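Local coordinates for mevalonate 3-kinase (Thermoplasma acidophilum, PDB 4RKS), which phosphorylates (R)-mevalonate with ATP to give (R)-3-phosphomevalonate in an alternative mevalonate pathway to isoprenoids, at residues A29-I41 with S158-T170. Residues are numbered along the deposited sequence; the frame is centred on the assembly and turned at random.
Sequences AYPTIGVVLLGGI and SESAGRSLFGGLT. With MEV ((R)-mevalonate), chain C.
The mevalonate pocket of this GHMP-family kinase is built where R163, from helix 161-166, reaches past T32 and G34 of strand 24-34 to the substrate carboxylate. Two nearly straight bonds define the grip: R163 NH1 to MEV O3 at 2.9 Å (173° at the hydrogen) and R163 NH2 to MEV O4 at 2.5 Å. These two hydrogen bonds run side by side to the two carboxylate oxygens, with MEV C5 at the guanidinium edge and in its plane. A chain fully extended from CG to NE carries the group that far. One guanidinium face carries G34 CA, while S160 OG sits 3.7 Å above the centre of the opposite face. A CB on G34 would collide with MEV O3, evidence that glycine suits this position. L38 supplies a second donor to the same carboxylate oxygen, its N making a nearly straight bond to MEV O4. Replacing R163 with a leucine would probably leave the carboxylate without its charged partner, held within this contact by the L38 amide alone. At the substrate's other end, E159 OE2 lies 2.7 Å from the hydroxyl MEV O8; E159 also hydrogen-bonds H211 and forms a salt bridge with R47. The CD1 methyl of I41 and CD2 of L38 pack on E159 CG, I41 CD1 at 3.7 Å. Nearer the base of the arginine, T32 crosses it at about a right angle, with its CG2 methyl 3.5 Å from R163 CB. Beyond T32, water 1 joins strand to helix, accepting from Y30 N and donating to S164 O. With its hydroxyl anti to its own backbone N (chi1 178°), S164 OG donates to Y30 O at 2.7 Å, tilted 24° from the carbonyl plane.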
ATOM      1  N   ALA A  29      -2.760   0.225  11.146  1.00 21.60           N
ATOM      2  CA  ALA A  29      -2.209   0.917   9.971  1.00 19.82           C
ATOM      3  C   ALA A  29      -3.265   1.001   8.868  1.00 18.75           C
ATOM      4  O   ALA A  29      -4.330   0.358   8.961  1.00 16.43           O
ATOM      5  CB  ALA A  29      -0.949   0.224   9.468  1.00 16.77           C
ATOM      6  N   TYR A  30      -2.969   1.782   7.827  1.00 20.20           N
ATOM      7  CA  TYR A  30      -3.906   2.053   6.735  1.00 21.76           C
ATOM      8  C   TYR A  30      -3.392   1.491   5.419  1.00 22.46           C
ATOM      9  O   TYR A  30      -2.183   1.481   5.188  1.00 23.75           O
ATOM     10  CB  TYR A  30      -4.156   3.578   6.631  1.00 17.57           C
ATOM     11  CG  TYR A  30      -4.657   4.085   7.950  1.00 19.86           C
ATOM     12  CD1 TYR A  30      -5.963   3.821   8.349  1.00 19.63           C
ATOM     13  CD2 TYR A  30      -3.814   4.741   8.836  1.00 18.12           C
ATOM     14  CE1 TYR A  30      -6.427   4.235   9.568  1.00 17.47           C
ATOM     15  CE2 TYR A  30      -4.266   5.158  10.079  1.00 22.90           C
ATOM     16  CZ  TYR A  30      -5.581   4.896  10.432  1.00 27.49           C
ATOM     17  OH  TYR A  30      -6.061   5.285  11.651  1.00 26.52           O
ATOM     18  N   PRO A  31      -4.312   1.033   4.549  1.00 19.23           N
ATOM     19  CA  PRO A  31      -3.934   0.478   3.247  1.00 16.80           C
ATOM     20  C   PRO A  31      -3.351   1.530   2.317  1.00 18.33           C
ATOM     21  O   PRO A  31      -3.345   2.733   2.599  1.00 20.18           O
ATOM     22  CB  PRO A  31      -5.260  -0.080   2.702  1.00 19.63           C
ATOM     23  CG  PRO A  31      -6.299   0.822   3.317  1.00 23.91           C
ATOM     24  CD  PRO A  31      -5.779   1.118   4.710  1.00 23.31           C
ATOM     25  N   THR A  32      -2.803   1.071   1.200  1.00 19.64           N
ATOM     26  CA  THR A  32      -2.052   1.971   0.351  1.00 17.22           C
ATOM     27  C   THR A  32      -2.446   1.847  -1.123  1.00 25.70           C
ATOM     28  O   THR A  32      -3.051   0.850  -1.545  1.00 26.34           O
ATOM     29  CB  THR A  32      -0.524   1.727   0.497  1.00 27.32           C
ATOM     30  OG1 THR A  32      -0.195   0.438  -0.017  1.00 26.77           O
ATOM     31  CG2 THR A  32      -0.114   1.782   1.958  1.00 25.01           C
ATOM     32  N   ILE A  33      -2.121   2.895  -1.874  1.00 18.38           N
ATOM     33  CA  ILE A  33      -2.288   2.958  -3.326  1.00 20.93           C
ATOM     34  C   ILE A  33      -0.959   3.361  -3.952  1.00 23.51           C
ATOM     35  O   ILE A  33      -0.352   4.358  -3.539  1.00 21.77           O
ATOM     36  CB  ILE A  33      -3.376   3.984  -3.731  1.00 25.60           C
ATOM     37  CG1 ILE A  33      -4.752   3.530  -3.247  1.00 32.35           C
ATOM     38  CG2 ILE A  33      -3.380   4.207  -5.254  1.00 23.78           C
ATOM     39  CD1 ILE A  33      -5.799   4.646  -3.203  1.00 29.69           C
ATOM     40  N   GLY A  34      -0.494   2.596  -4.932  1.00 21.04           N
ATOM     41  CA  GLY A  34       0.710   2.966  -5.662  1.00 19.77           C
ATOM     42  C   GLY A  34       0.547   4.237  -6.498  1.00 20.54           C
ATOM     43  O   GLY A  34      -0.497   4.469  -7.094  1.00 20.64           O
ATOM     44  N   VAL A  35       1.590   5.060  -6.538  1.00 22.03           N
ATOM     45  CA  VAL A  35       1.618   6.279  -7.358  1.00 19.43           C
ATOM     46  C   VAL A  35       2.666   6.161  -8.477  1.00 21.06           C
ATOM     47  O   VAL A  35       2.431   6.562  -9.627  1.00 25.51           O
ATOM     48  CB  VAL A  35       1.887   7.533  -6.474  1.00 31.38           C
ATOM     49  CG1 VAL A  35       2.328   8.723  -7.313  1.00 26.35           C
ATOM     50  CG2 VAL A  35       0.639   7.879  -5.654  1.00 27.62           C
ATOM     51  N   VAL A  36       3.830   5.626  -8.133  1.00 23.76           N
ATOM     52  CA  VAL A  36       4.749   5.061  -9.133  1.00 20.08           C
ATOM     53  C   VAL A  36       4.734   3.574  -8.843  1.00 20.00           C
ATOM     54  O   VAL A  36       5.100   3.142  -7.742  1.00 19.59           O
ATOM     55  CB  VAL A  36       6.179   5.652  -9.053  1.00 20.07           C
ATOM     56  CG1 VAL A  36       7.140   4.934 -10.036  1.00 20.49           C
ATOM     57  CG2 VAL A  36       6.145   7.154  -9.361  1.00 24.87           C
ATOM     58  N   LEU A  37       4.263   2.803  -9.815  1.00 20.44           N
ATOM     59  CA  LEU A  37       3.766   1.465  -9.559  1.00 24.16           C
ATOM     60  C   LEU A  37       4.872   0.433  -9.555  1.00 33.55           C
ATOM     61  O   LEU A  37       5.685   0.395 -10.477  1.00 20.91           O
ATOM     62  CB  LEU A  37       2.702   1.102 -10.605  1.00 25.40           C
ATOM     63  CG  LEU A  37       1.482   2.022 -10.571  1.00 27.64           C
ATOM     64  CD1 LEU A  37       0.527   1.726 -11.731  1.00 21.56           C
ATOM     65  CD2 LEU A  37       0.788   1.872  -9.233  1.00 28.18           C
ATOM     66  N   LEU A  38       4.880  -0.425  -8.533  1.00 20.21           N
ATOM     67  CA  LEU A  38       5.918  -1.444  -8.419  1.00 21.15           C
ATOM     68  C   LEU A  38       5.620  -2.721  -9.209  1.00 22.99           C
ATOM     69  O   LEU A  38       4.535  -3.288  -9.117  1.00 24.71           O
ATOM     70  CB  LEU A  38       6.140  -1.813  -6.952  1.00 26.79           C
ATOM     71  CG  LEU A  38       7.186  -2.907  -6.751  1.00 24.29           C
ATOM     72  CD1 LEU A  38       8.561  -2.369  -7.121  1.00 24.60           C
ATOM     73  CD2 LEU A  38       7.154  -3.388  -5.307  1.00 24.11           C
ATOM     74  N   GLY A  39       6.605  -3.168  -9.978  1.00 27.23           N
ATOM     75  CA  GLY A  39       6.553  -4.473 -10.593  1.00 21.78           C
ATOM     76  C   GLY A  39       7.917  -5.111 -10.522  1.00 27.03           C
ATOM     77  O   GLY A  39       8.878  -4.604 -11.116  1.00 28.45           O
ATOM     78  N   GLY A  40       8.011  -6.223  -9.797  1.00 29.90           N
ATOM     79  CA  GLY A  40       9.260  -6.956  -9.704  1.00 27.11           C
ATOM     80  C   GLY A  40       9.820  -6.982  -8.298  1.00 31.71           C
ATOM     81  O   GLY A  40       9.972  -5.945  -7.649  1.00 26.07           O
ATOM     82  N   ILE A  41      10.146  -8.185  -7.838  1.00 27.99           N
ATOM     83  CA  ILE A  41      10.685  -8.404  -6.507  1.00 24.03           C
ATOM     84  C   ILE A  41      12.010  -9.189  -6.631  1.00 30.99           C
ATOM     85  O   ILE A  41      12.099 -10.150  -7.396  1.00 30.62           O
ATOM     86  CB  ILE A  41       9.622  -9.144  -5.628  1.00 39.68           C
ATOM     87  CG1 ILE A  41       9.120  -8.236  -4.514  1.00 40.75           C
ATOM     88  CG2 ILE A  41      10.128 -10.453  -5.078  1.00 44.81           C
ATOM     89  CD1 ILE A  41       8.468  -6.995  -5.013  1.00 38.27           C
ATOM     90  N   SER A 158       4.947  -7.972   3.358  1.00 35.27           N
ATOM     91  CA  SER A 158       4.397  -7.278   2.198  1.00 36.88           C
ATOM     92  C   SER A 158       5.406  -6.271   1.669  1.00 35.76           C
ATOM     93  O   SER A 158       5.903  -5.442   2.422  1.00 37.60           O
ATOM     94  CB  SER A 158       3.083  -6.579   2.555  1.00 39.56           C
ATOM     95  OG  SER A 158       2.631  -5.772   1.485  1.00 45.84           O
ATOM     96  N   GLU A 159       5.686  -6.323   0.369  1.00 35.18           N
ATOM     97  CA  GLU A 159       6.817  -5.597  -0.192  1.00 32.20           C
ATOM     98  C   GLU A 159       6.661  -4.076  -0.129  1.00 30.36           C
ATOM     99  O   GLU A 159       7.657  -3.363  -0.209  1.00 34.32           O
ATOM    100  CB  GLU A 159       7.077  -6.036  -1.645  1.00 31.34           C
ATOM    101  CG  GLU A 159       5.900  -5.835  -2.592  1.00 35.48           C
ATOM    102  CD  GLU A 159       4.902  -6.995  -2.577  1.00 45.99           C
ATOM    103  OE1 GLU A 159       5.093  -7.953  -1.791  1.00 43.81           O
ATOM    104  OE2 GLU A 159       3.920  -6.947  -3.359  1.00 52.83           O
ATOM    105  N   SER A 160       5.429  -3.583   0.019  1.00 28.73           N
ATOM    106  CA  SER A 160       5.186  -2.139   0.131  1.00 32.13           C
ATOM    107  C   SER A 160       4.774  -1.705   1.551  1.00 32.57           C
ATOM    108  O   SER A 160       3.986  -0.767   1.729  1.00 30.79           O
ATOM    109  CB  SER A 160       4.115  -1.696  -0.870  1.00 37.66           C
ATOM    110  OG  SER A 160       4.536  -1.920  -2.205  1.00 44.14           O
ATOM    111  N   ALA A 161       5.322  -2.385   2.557  1.00 26.73           N
ATOM    112  CA  ALA A 161       5.018  -2.091   3.950  1.00 19.39           C
ATOM    113  C   ALA A 161       5.362  -0.641   4.312  1.00 19.01           C
ATOM    114  O   ALA A 161       4.683  -0.015   5.136  1.00 21.60           O
ATOM    115  CB  ALA A 161       5.764  -3.052   4.866  1.00 18.53           C
ATOM    116  N   GLY A 162       6.413  -0.115   3.693  1.00 18.48           N
ATOM    117  CA  GLY A 162       6.900   1.220   4.019  1.00 20.82           C
ATOM    118  C   GLY A 162       5.911   2.340   3.725  1.00 24.87           C
ATOM    119  O   GLY A 162       5.933   3.382   4.381  1.00 16.64           O
ATOM    120  N   ARG A 163       5.058   2.140   2.723  1.00 19.32           N
ATOM    121  CA  ARG A 163       4.044   3.128   2.375  1.00 17.98           C
ATOM    122  C   ARG A 163       3.141   3.353   3.577  1.00 20.60           C
ATOM    123  O   ARG A 163       2.808   4.478   3.933  1.00 19.64           O
ATOM    124  CB  ARG A 163       3.207   2.664   1.175  1.00 17.00           C
ATOM    125  CG  ARG A 163       3.905   2.647  -0.168  1.00 18.05           C
ATOM    126  CD  ARG A 163       3.013   1.905  -1.199  1.00 23.01           C
ATOM    127  NE  ARG A 163       3.593   1.877  -2.536  1.00 25.47           N
ATOM    128  CZ  ARG A 163       3.034   1.281  -3.591  1.00 27.04           C
ATOM    129  NH1 ARG A 163       1.874   0.647  -3.471  1.00 29.36           N
ATOM    130  NH2 ARG A 163       3.640   1.318  -4.770  1.00 28.06           N
ATOM    131  N   SER A 164       2.743   2.254   4.199  1.00 20.71           N
ATOM    132  CA  SER A 164       1.809   2.318   5.295  1.00 16.30           C
ATOM    133  C   SER A 164       2.517   2.643   6.613  1.00 17.42           C
ATOM    134  O   SER A 164       1.917   3.229   7.500  1.00 23.09           O
ATOM    135  CB  SER A 164       1.036   1.002   5.397  1.00 18.83           C
ATOM    136  OG  SER A 164       0.149   1.032   6.496  1.00 26.38           O
ATOM    137  N   LEU A 165       3.790   2.272   6.739  1.00 21.39           N
ATOM    138  CA  LEU A 165       4.520   2.556   7.972  1.00 20.31           C
ATOM    139  C   LEU A 165       4.670   4.068   8.180  1.00 17.73           C
ATOM    140  O   LEU A 165       4.425   4.580   9.265  1.00 19.10           O
ATOM    141  CB  LEU A 165       5.898   1.871   7.961  1.00 19.45           C
ATOM    142  CG  LEU A 165       6.729   2.016   9.241  1.00 27.77           C
ATOM    143  CD1 LEU A 165       5.992   1.465  10.445  1.00 21.13           C
ATOM    144  CD2 LEU A 165       8.103   1.351   9.095  1.00 28.44           C
ATOM    145  N   PHE A 166       5.044   4.789   7.129  1.00 16.30           N
ATOM    146  CA  PHE A 166       5.367   6.204   7.278  1.00 17.27           C
ATOM    147  C   PHE A 166       4.196   7.135   6.962  1.00 16.33           C
ATOM    148  O   PHE A 166       4.075   8.224   7.534  1.00 17.61           O
ATOM    149  CB  PHE A 166       6.569   6.547   6.411  1.00 18.75           C
ATOM    150  CG  PHE A 166       7.852   5.972   6.936  1.00 20.04           C
ATOM    151  CD1 PHE A 166       8.536   6.603   7.962  1.00 26.87           C
ATOM    152  CD2 PHE A 166       8.351   4.795   6.425  1.00 17.88           C
ATOM    153  CE1 PHE A 166       9.716   6.071   8.465  1.00 25.02           C
ATOM    154  CE2 PHE A 166       9.542   4.250   6.922  1.00 22.71           C
ATOM    155  CZ  PHE A 166      10.217   4.894   7.940  1.00 24.24           C
ATOM    156  N   GLY A 167       3.323   6.696   6.079  1.00 17.09           N
ATOM    157  CA  GLY A 167       2.100   7.440   5.829  1.00 22.38           C
ATOM    158  C   GLY A 167       2.245   8.516   4.777  1.00 19.89           C
ATOM    159  O   GLY A 167       3.324   8.729   4.236  1.00 16.65           O
ATOM    160  N   GLY A 168       1.153   9.216   4.488  1.00 19.37           N
ATOM    161  CA  GLY A 168       1.188  10.255   3.471  1.00 16.81           C
ATOM    162  C   GLY A 168       1.684   9.782   2.115  1.00 17.00           C
ATOM    163  O   GLY A 168       1.422   8.647   1.689  1.00 19.34           O
ATOM    164  N   LEU A 169       2.385  10.665   1.414  1.00 17.27           N
ATOM    165  CA  LEU A 169       3.012  10.310   0.152  1.00 17.50           C
ATOM    166  C   LEU A 169       4.452   9.929   0.427  1.00 17.47           C
ATOM    167  O   LEU A 169       5.172  10.683   1.069  1.00 18.97           O
ATOM    168  CB  LEU A 169       2.965  11.468  -0.843  1.00 17.89           C
ATOM    169  CG  LEU A 169       3.755  11.327  -2.140  1.00 21.45           C
ATOM    170  CD1 LEU A 169       3.191  10.189  -2.979  1.00 21.15           C
ATOM    171  CD2 LEU A 169       3.744  12.663  -2.925  1.00 18.65           C
ATOM    172  N   THR A 170       4.856   8.756  -0.052  1.00 20.61           N
ATOM    173  CA  THR A 170       6.216   8.287   0.141  1.00 20.17           C
ATOM    174  C   THR A 170       6.828   7.882  -1.184  1.00 20.62           C
ATOM    175  O   THR A 170       6.112   7.634  -2.169  1.00 19.03           O
ATOM    176  CB  THR A 170       6.281   7.077   1.094  1.00 17.53           C
ATOM    177  OG1 THR A 170       5.444   6.034   0.582  1.00 19.18           O
ATOM    178  CG2 THR A 170       5.852   7.474   2.519  1.00 16.97           C
TER
HETATM  179  C8  MEV C 401       2.650  -3.497  -5.091  1.00 46.73           C
HETATM  180  O8  MEV C 401       3.381  -4.543  -4.480  1.00 54.93           O
HETATM  181  C2  MEV C 401       2.077  -4.025  -6.388  1.00 31.79           C
HETATM  182  C3  MEV C 401       0.985  -3.203  -7.052  1.00 31.76           C
HETATM  183  O7  MEV C 401      -0.036  -2.834  -6.161  1.00 36.31           O
HETATM  184  C4  MEV C 401       1.556  -1.942  -7.680  1.00 31.33           C
HETATM  185  C5  MEV C 401       1.711  -0.793  -6.701  1.00 28.97           C
HETATM  186  O3  MEV C 401       0.778  -0.468  -5.906  1.00 27.62           O
HETATM  187  O4  MEV C 401       2.797  -0.168  -6.663  1.00 31.08           O
HETATM  188  C6  MEV C 401       0.384  -4.076  -8.131  1.00 31.12           C
HETATM  189  O   HOH W   1      -0.896   3.836   7.708  1.00 18.75           O